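PDB 5OQR: condensin complex subunit 3 from Schizosaccharomyces pombe, which serves as a regulatory subunit of condensin, the complex required to convert interphase chromatin into mitotic-like condensed chromosomes. Local coordinates for residues 422-427 with 484-489; 464-469 with 488-493; 469-474 with 510-515. One frame throughout, in Å; residues are numbered along the deposited sequence.

Contact 1: residues 422-427 with 484-489; sequences LLVEII and VDMLKT
V424 and I427, one helical turn apart on helix 416-434, meet M486 of helix 480-495 in purely apolar contacts. The sulfur of M486 lies against the nearer methyl of the valine, with V424 CG2 to M486 SD at 4.0 Å, and the two side chains run past one another in opposite senses. Beyond the sulfur, the terminal methyl settles on I427, where M486 CE is 3.9 Å from I427 CG2 and equally near I427 CD1, so that it touches both branches of the isoleucine. Bends at chi2 (-43°) and chi3 (-68°) swing the thioether off the flank of its helix and into this position. Between the short segments the axes stay 12.0 Å apart and run in nearly the same direction, 22° from parallel; the long M486 chain spans much of the gap. Such layering of helices belongs to the HEAT-repeat solenoid, and residues 484-489 fall in its seventh repeat. Helix 457-471 lies alongside, with Y465 touching I427 and V466 touching M486. The polar component is confined to the margin, in a plain van der Waals contact, V424 CG1 to D485 OD1 at 4.2 Å. Within the same helix T489 OG1 lies 2.9 Å from D485 O and 3.0 Å from D485 OD2, the two oxygens being alternative acceptors for one hydroxyl proton.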
loop_
_atom_site.group_PDB
_atom_site.type_symbol
_atom_site.label_atom_id
_atom_site.label_comp_id
_atom_site.label_asym_id
_atom_site.label_seq_id
_atom_site.Cartn_x
_atom_site.Cartn_y
_atom_site.Cartn_z
ATOM N N LEU A 422 38.733 4.386 21.023
ATOM C CA LEU A 422 39.286 4.220 19.685
ATOM C C LEU A 422 38.789 5.310 18.746
ATOM O O LEU A 422 39.582 5.968 18.065
ATOM C CB LEU A 422 38.924 2.839 19.144
ATOM C CG LEU A 422 39.305 2.560 17.690
ATOM C CD1 LEU A 422 40.794 2.766 17.468
ATOM C CD2 LEU A 422 38.895 1.150 17.305
ATOM N N LEU A 423 37.473 5.515 18.694
ATOM C CA LEU A 423 36.918 6.440 17.714
ATOM C C LEU A 423 37.292 7.884 18.025
ATOM O O LEU A 423 37.363 8.710 17.111
ATOM C CB LEU A 423 35.400 6.272 17.645
ATOM C CG LEU A 423 34.656 7.027 16.540
ATOM C CD1 LEU A 423 35.335 6.883 15.188
ATOM C CD2 LEU A 423 33.237 6.516 16.453
ATOM N N VAL A 424 37.536 8.209 19.294
ATOM C CA VAL A 424 38.040 9.538 19.626
ATOM C C VAL A 424 39.475 9.695 19.143
ATOM O O VAL A 424 39.860 10.754 18.634
ATOM C CB VAL A 424 37.916 9.801 21.138
ATOM C CG1 VAL A 424 38.704 11.042 21.544
ATOM C CG2 VAL A 424 36.455 9.972 21.521
ATOM N N GLU A 425 40.293 8.651 19.300
ATOM C CA GLU A 425 41.647 8.691 18.760
ATOM C C GLU A 425 41.618 8.940 17.259
ATOM O O GLU A 425 42.325 9.814 16.749
ATOM C CB GLU A 425 42.379 7.387 19.075
ATOM C CG GLU A 425 42.652 7.172 20.552
ATOM C CD GLU A 425 43.095 5.755 20.862
ATOM O OE1 GLU A 425 43.224 4.952 19.914
ATOM O OE2 GLU A 425 43.313 5.441 22.052
ATOM N N ILE A 426 40.786 8.187 16.538
ATOM C CA ILE A 426 40.657 8.383 15.097
ATOM C C ILE A 426 40.250 9.819 14.795
ATOM O O ILE A 426 40.863 10.495 13.963
ATOM C CB ILE A 426 39.653 7.375 14.508
ATOM C CG1 ILE A 426 40.162 5.945 14.707
ATOM C CG2 ILE A 426 39.412 7.654 13.026
ATOM C CD1 ILE A 426 39.209 4.872 14.240
ATOM N N ILE A 427 39.208 10.306 15.472
ATOM C CA ILE A 427 38.704 11.647 15.195
ATOM C C ILE A 427 39.793 12.685 15.422
ATOM O O ILE A 427 39.903 13.662 14.671
ATOM C CB ILE A 427 37.456 11.934 16.053
ATOM C CG1 ILE A 427 36.272 11.106 15.550
ATOM C CG2 ILE A 427 37.098 13.420 16.017
ATOM C CD1 ILE A 427 35.062 11.136 16.454
ATOM N N VAL A 484 32.686 15.520 27.178
ATOM C CA VAL A 484 33.136 16.887 27.421
ATOM C C VAL A 484 34.186 17.275 26.396
ATOM O O VAL A 484 34.267 18.437 25.982
ATOM C CB VAL A 484 33.667 17.038 28.863
ATOM C CG1 VAL A 484 34.051 18.481 29.136
ATOM C CG2 VAL A 484 32.626 16.583 29.874
ATOM N N ASP A 485 34.996 16.310 25.958
ATOM C CA ASP A 485 35.998 16.576 24.932
ATOM C C ASP A 485 35.337 16.897 23.596
ATOM O O ASP A 485 35.572 17.962 23.015
ATOM C CB ASP A 485 36.933 15.374 24.798
ATOM C CG ASP A 485 38.181 15.694 23.998
ATOM O OD1 ASP A 485 38.747 14.771 23.381
ATOM O OD2 ASP A 485 38.597 16.872 23.987
ATOM N N MET A 486 34.508 15.981 23.091
ATOM C CA MET A 486 33.835 16.221 21.817
ATOM C C MET A 486 33.026 17.511 21.856
ATOM O O MET A 486 32.954 18.236 20.857
ATOM C CB MET A 486 32.929 15.040 21.463
ATOM C CG MET A 486 33.621 13.682 21.455
ATOM S SD MET A 486 35.231 13.706 20.660
ATOM C CE MET A 486 34.725 14.016 18.994
ATOM N N LEU A 487 32.409 17.814 22.997
ATOM C CA LEU A 487 31.646 19.050 23.120
ATOM C C LEU A 487 32.554 20.266 22.989
ATOM O O LEU A 487 32.320 21.147 22.153
ATOM C CB LEU A 487 30.901 19.072 24.456
ATOM C CG LEU A 487 29.652 18.197 24.583
ATOM C CD1 LEU A 487 29.161 18.203 26.015
ATOM C CD2 LEU A 487 28.548 18.666 23.650
ATOM N N LYS A 488 33.603 20.333 23.811
ATOM C CA LYS A 488 34.476 21.502 23.804
ATOM C C LYS A 488 35.235 21.627 22.491
ATOM O O LYS A 488 35.413 22.734 21.974
ATOM C CB LYS A 488 35.460 21.436 24.974
ATOM C CG LYS A 488 34.817 21.605 26.339
ATOM C CD LYS A 488 35.834 22.000 27.403
ATOM C CE LYS A 488 36.733 20.842 27.806
ATOM N NZ LYS A 488 37.061 20.894 29.259
ATOM N N THR A 489 35.688 20.504 21.934
ATOM C CA THR A 489 36.606 20.560 20.804
ATOM C C THR A 489 35.890 20.728 19.471
ATOM O O THR A 489 36.425 21.383 18.572
ATOM C CB THR A 489 37.470 19.299 20.772
ATOM O OG1 THR A 489 38.065 19.092 22.059
ATOM C CG2 THR A 489 38.573 19.430 19.732
#

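Contact 2: residues 464-469 with 488-493; sequences SYVQCL and KTLIIP
V466 and I491 mark the closest pass of the two backbones, their CA atoms 8.4 Å apart. Both segments are helical, residues 464-469 in regular turns and residues 488-493 in a less regular stretch. Here the helix widens into a pi-type turn over 488-491, where I491 N probably bonds to M486 O, five residues back. A kink follows at P493, whose ring nitrogen has no hydrogen to give to the preceding turn. L490 and I491 stand next to each other along this altered stretch, and both reach the same partner.

That partner is V466, whose two methyls divide the work. CG1, anti to the backbone N (chi1 -176°), takes the isoleucine: V466 CG1 is 4.0 Å from I491 CD1 and 4.1 Å from I491 CG1, so the outer end of that chain lies along one methyl. CG2, the other branch, faces the leucine, with V466 CG2 to L490 CD1 at 4.2 Å. In both pairs the side chains meet at a slant rather than end on.

The contact packs helix 457-471 against helix 480-495 in the helical solenoid, with residues 488-493 in HEAT repeat 7. L490 also packs on C462 and L463 of helix 457-471, and I491 reaches C509 of helix 500-514. No hydrogen bond or charge pair crosses between the segments, so close fit and burial from water, rather than any directional bond, probably hold this buried valine against L490 and I491.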
loop_
_atom_site.group_PDB
_atom_site.type_symbol
_atom_site.label_atom_id
_atom_site.label_comp_id
_atom_site.label_asym_id
_atom_site.label_seq_id
_atom_site.Cartn_x
_atom_site.Cartn_y
_atom_site.Cartn_z
ATOM N N SER A 464 30.933 14.227 11.116
ATOM C CA SER A 464 30.280 12.993 10.695
ATOM C C SER A 464 30.759 11.806 11.516
ATOM O O SER A 464 29.985 10.879 11.773
ATOM C CB SER A 464 30.532 12.750 9.209
ATOM O OG SER A 464 29.978 13.794 8.432
ATOM N N TYR A 465 32.028 11.806 11.930
ATOM C CA TYR A 465 32.515 10.758 12.819
ATOM C C TYR A 465 31.947 10.930 14.219
ATOM O O TYR A 465 31.635 9.944 14.894
ATOM C CB TYR A 465 34.044 10.766 12.871
ATOM C CG TYR A 465 34.744 10.233 11.641
ATOM C CD1 TYR A 465 34.110 10.189 10.408
ATOM C CD2 TYR A 465 36.047 9.766 11.720
ATOM C CE1 TYR A 465 34.760 9.701 9.290
ATOM C CE2 TYR A 465 36.701 9.277 10.611
ATOM C CZ TYR A 465 36.054 9.247 9.400
ATOM O OH TYR A 465 36.710 8.757 8.297
ATOM N N VAL A 466 31.824 12.177 14.676
ATOM C CA VAL A 466 31.207 12.445 15.971
ATOM C C VAL A 466 29.752 12.007 15.953
ATOM O O VAL A 466 29.257 11.396 16.907
ATOM C CB VAL A 466 31.334 13.939 16.325
ATOM C CG1 VAL A 466 30.787 14.201 17.716
ATOM C CG2 VAL A 466 32.778 14.393 16.235
ATOM N N GLN A 467 29.048 12.315 14.867
ATOM C CA GLN A 467 27.644 11.944 14.753
ATOM C C GLN A 467 27.465 10.436 14.867
ATOM O O GLN A 467 26.601 9.956 15.608
ATOM C CB GLN A 467 27.089 12.461 13.428
ATOM C CG GLN A 467 25.590 12.351 13.286
ATOM C CD GLN A 467 25.103 12.890 11.959
ATOM O OE1 GLN A 467 25.870 13.483 11.200
ATOM N NE2 GLN A 467 23.825 12.688 11.670
ATOM N N CYS A 468 28.282 9.669 14.143
ATOM C CA CYS A 468 28.164 8.217 14.190
ATOM C C CYS A 468 28.597 7.659 15.537
ATOM O O CYS A 468 28.148 6.577 15.932
ATOM C CB CYS A 468 28.991 7.586 13.073
ATOM S SG CYS A 468 28.346 7.858 11.420
ATOM N N LEU A 469 29.470 8.368 16.250
ATOM C CA LEU A 469 29.905 7.906 17.563
ATOM C C LEU A 469 28.730 7.838 18.528
ATOM O O LEU A 469 28.449 6.791 19.118
ATOM C CB LEU A 469 31.002 8.828 18.100
ATOM C CG LEU A 469 31.345 8.704 19.589
ATOM C CD1 LEU A 469 31.746 7.291 19.952
ATOM C CD2 LEU A 469 32.446 9.677 19.962
ATOM N N LYS A 488 33.603 20.333 23.811
ATOM C CA LYS A 488 34.476 21.502 23.804
ATOM C C LYS A 488 35.235 21.627 22.491
ATOM O O LYS A 488 35.413 22.734 21.974
ATOM C CB LYS A 488 35.460 21.436 24.974
ATOM C CG LYS A 488 34.817 21.605 26.339
ATOM C CD LYS A 488 35.834 22.000 27.403
ATOM C CE LYS A 488 36.733 20.842 27.806
ATOM N NZ LYS A 488 37.061 20.894 29.259
ATOM N N THR A 489 35.688 20.504 21.934
ATOM C CA THR A 489 36.606 20.560 20.804
ATOM C C THR A 489 35.890 20.728 19.471
ATOM O O THR A 489 36.425 21.383 18.572
ATOM C CB THR A 489 37.470 19.299 20.772
ATOM O OG1 THR A 489 38.065 19.092 22.059
ATOM C CG2 THR A 489 38.573 19.430 19.732
ATOM N N LEU A 490 34.696 20.159 19.314
ATOM C CA LEU A 490 34.074 20.102 17.995
ATOM C C LEU A 490 32.631 20.594 17.967
ATOM O O LEU A 490 32.288 21.463 17.160
ATOM C CB LEU A 490 34.138 18.673 17.464
ATOM C CG LEU A 490 35.562 18.179 17.210
ATOM C CD1 LEU A 490 35.778 16.836 17.857
ATOM C CD2 LEU A 490 35.840 18.106 15.721
ATOM N N ILE A 491 31.776 20.053 18.835
ATOM C CA ILE A 491 30.339 20.293 18.712
ATOM C C ILE A 491 30.013 21.761 18.968
ATOM O O ILE A 491 29.398 22.429 18.129
ATOM C CB ILE A 491 29.556 19.365 19.657
ATOM C CG1 ILE A 491 29.697 17.919 19.187
ATOM C CG2 ILE A 491 28.076 19.749 19.704
ATOM C CD1 ILE A 491 29.292 16.894 20.212
ATOM N N ILE A 492 30.401 22.282 20.134
ATOM C CA ILE A 492 30.112 23.683 20.444
ATOM C C ILE A 492 30.750 24.614 19.422
ATOM O O ILE A 492 30.044 25.486 18.890
ATOM C CB ILE A 492 30.532 24.012 21.887
ATOM C CG1 ILE A 492 29.926 23.020 22.887
ATOM C CG2 ILE A 492 30.118 25.440 22.242
ATOM C CD1 ILE A 492 28.424 23.040 22.971
ATOM N N PRO A 493 32.041 24.498 19.097
ATOM C CA PRO A 493 32.590 25.327 18.012
ATOM C C PRO A 493 31.792 25.235 16.722
ATOM O O PRO A 493 31.624 26.243 16.026
ATOM C CB PRO A 493 34.010 24.771 17.842
ATOM C CG PRO A 493 34.342 24.174 19.155
ATOM C CD PRO A 493 33.070 23.640 19.713
#

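Contact 3: residues 469-474 with 510-515; sequences LFENIT and LSLVCL
A buried aromatic-aliphatic contact, F470 against L512 and V513, joins the last turn of helix 457-471 to the C-terminal part of helix 500-514 in HEAT repeat 7. Its centre is a CH-pi interaction: V513 CG2 stands 3.6 Å from the centroid of the F470 ring, only 10° off the ring normal, so a single methyl sits squarely above the middle of one face. With chi1 at -65° the phenyl group lies beside its own backbone N, broadside to that methyl. At the base of the ring the backbones are close, and F470 CB meets L512 CB at 3.8 Å. Farther out the aliphatic part of E471 joins in, its CG 3.9 Å from L512 CD1. A water modelled near F470 O and L512 O is doubtful. Replacing F470 by an alanine is likely to leave the V513 methyl without its aromatic face and to open a gap beside M483 and M486. These two methionines belong to helix 480-495, which flanks the ring, while L520 of helix 518-534 touches V513 and a chain of another protein packs on L512 and E471.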
loop_
_atom_site.group_PDB
_atom_site.type_symbol
_atom_site.label_atom_id
_atom_site.label_comp_id
_atom_site.label_asym_id
_atom_site.label_seq_id
_atom_site.Cartn_x
_atom_site.Cartn_y
_atom_site.Cartn_z
ATOM N N LEU A 469 29.470 8.368 16.250
ATOM C CA LEU A 469 29.905 7.906 17.563
ATOM C C LEU A 469 28.730 7.838 18.528
ATOM O O LEU A 469 28.449 6.791 19.118
ATOM C CB LEU A 469 31.002 8.828 18.100
ATOM C CG LEU A 469 31.345 8.704 19.589
ATOM C CD1 LEU A 469 31.746 7.291 19.952
ATOM C CD2 LEU A 469 32.446 9.677 19.962
ATOM N N PHE A 470 28.023 8.954 18.694
ATOM C CA PHE A 470 26.900 9.013 19.617
ATOM C C PHE A 470 25.658 8.314 19.085
ATOM O O PHE A 470 24.696 8.142 19.839
ATOM C CB PHE A 470 26.588 10.472 19.949
ATOM C CG PHE A 470 27.693 11.160 20.695
ATOM C CD1 PHE A 470 27.973 10.816 22.004
ATOM C CD2 PHE A 470 28.461 12.134 20.086
ATOM C CE1 PHE A 470 28.990 11.435 22.693
ATOM C CE2 PHE A 470 29.480 12.758 20.774
ATOM C CZ PHE A 470 29.744 12.407 22.079
ATOM N N GLU A 471 25.657 7.901 17.819
ATOM C CA GLU A 471 24.594 7.052 17.303
ATOM C C GLU A 471 24.738 5.605 17.746
ATOM O O GLU A 471 23.754 4.860 17.701
ATOM C CB GLU A 471 24.571 7.100 15.774
ATOM C CG GLU A 471 23.513 8.013 15.191
ATOM C CD GLU A 471 23.657 8.186 13.691
ATOM O OE1 GLU A 471 24.387 7.386 13.067
ATOM O OE2 GLU A 471 23.047 9.124 13.136
ATOM N N ASN A 472 25.930 5.193 18.177
ATOM C CA ASN A 472 26.228 3.791 18.445
ATOM C C ASN A 472 26.478 3.501 19.920
ATOM O O ASN A 472 26.975 2.420 20.249
ATOM C CB ASN A 472 27.433 3.348 17.617
ATOM C CG ASN A 472 27.066 3.016 16.190
ATOM O OD1 ASN A 472 27.181 3.850 15.297
ATOM N ND2 ASN A 472 26.612 1.789 15.969
ATOM N N ILE A 473 26.148 4.431 20.816
ATOM C CA ILE A 473 26.214 4.182 22.247
ATOM C C ILE A 473 24.853 4.497 22.850
ATOM O O ILE A 473 24.055 5.249 22.288
ATOM C CB ILE A 473 27.327 4.995 22.941
ATOM C CG1 ILE A 473 27.180 6.486 22.640
ATOM C CG2 ILE A 473 28.689 4.501 22.492
ATOM C CD1 ILE A 473 28.014 7.361 23.538
ATOM N N THR A 474 24.593 3.897 24.013
ATOM C CA THR A 474 23.275 3.938 24.624
ATOM C C THR A 474 23.228 4.605 25.992
ATOM O O THR A 474 22.142 5.015 26.413
ATOM C CB THR A 474 22.710 2.515 24.761
ATOM O OG1 THR A 474 23.716 1.647 25.294
ATOM C CG2 THR A 474 22.248 1.995 23.409
ATOM N N LEU A 510 24.992 17.764 18.630
ATOM C CA LEU A 510 24.564 18.161 19.966
ATOM C C LEU A 510 23.306 17.411 20.385
ATOM O O LEU A 510 23.171 17.011 21.546
ATOM C CB LEU A 510 24.333 19.669 20.005
ATOM C CG LEU A 510 23.754 20.251 21.293
ATOM C CD1 LEU A 510 24.542 19.809 22.509
ATOM C CD2 LEU A 510 23.727 21.760 21.206
ATOM N N SER A 511 22.381 17.200 19.449
ATOM C CA SER A 511 21.144 16.497 19.772
ATOM C C SER A 511 21.432 15.094 20.285
ATOM O O SER A 511 20.864 14.662 21.294
ATOM C CB SER A 511 20.239 16.443 18.541
ATOM O OG SER A 511 19.916 17.743 18.086
ATOM N N LEU A 512 22.317 14.366 19.601
ATOM C CA LEU A 512 22.596 12.985 19.981
ATOM C C LEU A 512 23.266 12.896 21.342
ATOM O O LEU A 512 23.143 11.874 22.024
ATOM C CB LEU A 512 23.468 12.317 18.920
ATOM C CG LEU A 512 22.793 12.062 17.573
ATOM C CD1 LEU A 512 23.821 11.688 16.527
ATOM C CD2 LEU A 512 21.746 10.970 17.701
ATOM N N VAL A 513 23.983 13.942 21.754
ATOM C CA VAL A 513 24.568 13.944 23.089
ATOM C C VAL A 513 23.494 14.206 24.130
ATOM O O VAL A 513 23.564 13.689 25.251
ATOM C CB VAL A 513 25.703 14.982 23.174
ATOM C CG1 VAL A 513 26.305 15.010 24.569
ATOM C CG2 VAL A 513 26.775 14.672 22.153
ATOM N N CYS A 514 22.485 15.006 23.783
ATOM C CA CYS A 514 21.387 15.259 24.706
ATOM C C CYS A 514 20.594 13.993 24.991
ATOM O O CYS A 514 20.017 13.856 26.073
ATOM C CB CYS A 514 20.478 16.345 24.139
ATOM S SG CYS A 514 21.226 17.977 24.141
ATOM N N LEU A 515 20.557 13.056 24.043
ATOM C CA LEU A 515 19.881 11.785 24.266
ATOM C C LEU A 515 20.618 10.889 25.251
ATOM O O LEU A 515 20.096 9.828 25.604
ATOM C CB LEU A 515 19.707 11.046 22.941
ATOM C CG LEU A 515 19.059 11.848 21.812
ATOM C CD1 LEU A 515 18.933 10.990 20.564
ATOM C CD2 LEU A 515 17.702 12.390 22.231
HETATM O O HOH W 1 23.262 9.477 21.710
#

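All three contacts are mainly buried, and they lie close together along consecutive helices. Contacts 1 and 2 both use helix 480-495; contacts 2 and 3 both use helix 457-471. M486 connects the set, since it also touches V466 and its CG lies 4.1 Å from F470 CZ, while I491 CD1 reaches V513 CG2. The chemistry changes with place. Contact 1 bridges widely spaced helices with the bent thioether of M486 and has a partly exposed D485 at its edge. Contact 2 is wholly aliphatic, the one whose touching residues are all buried. Contact 3 adds an aromatic face, with a partly exposed E471 at its edge. Only contact 3 lies beside another protein chain.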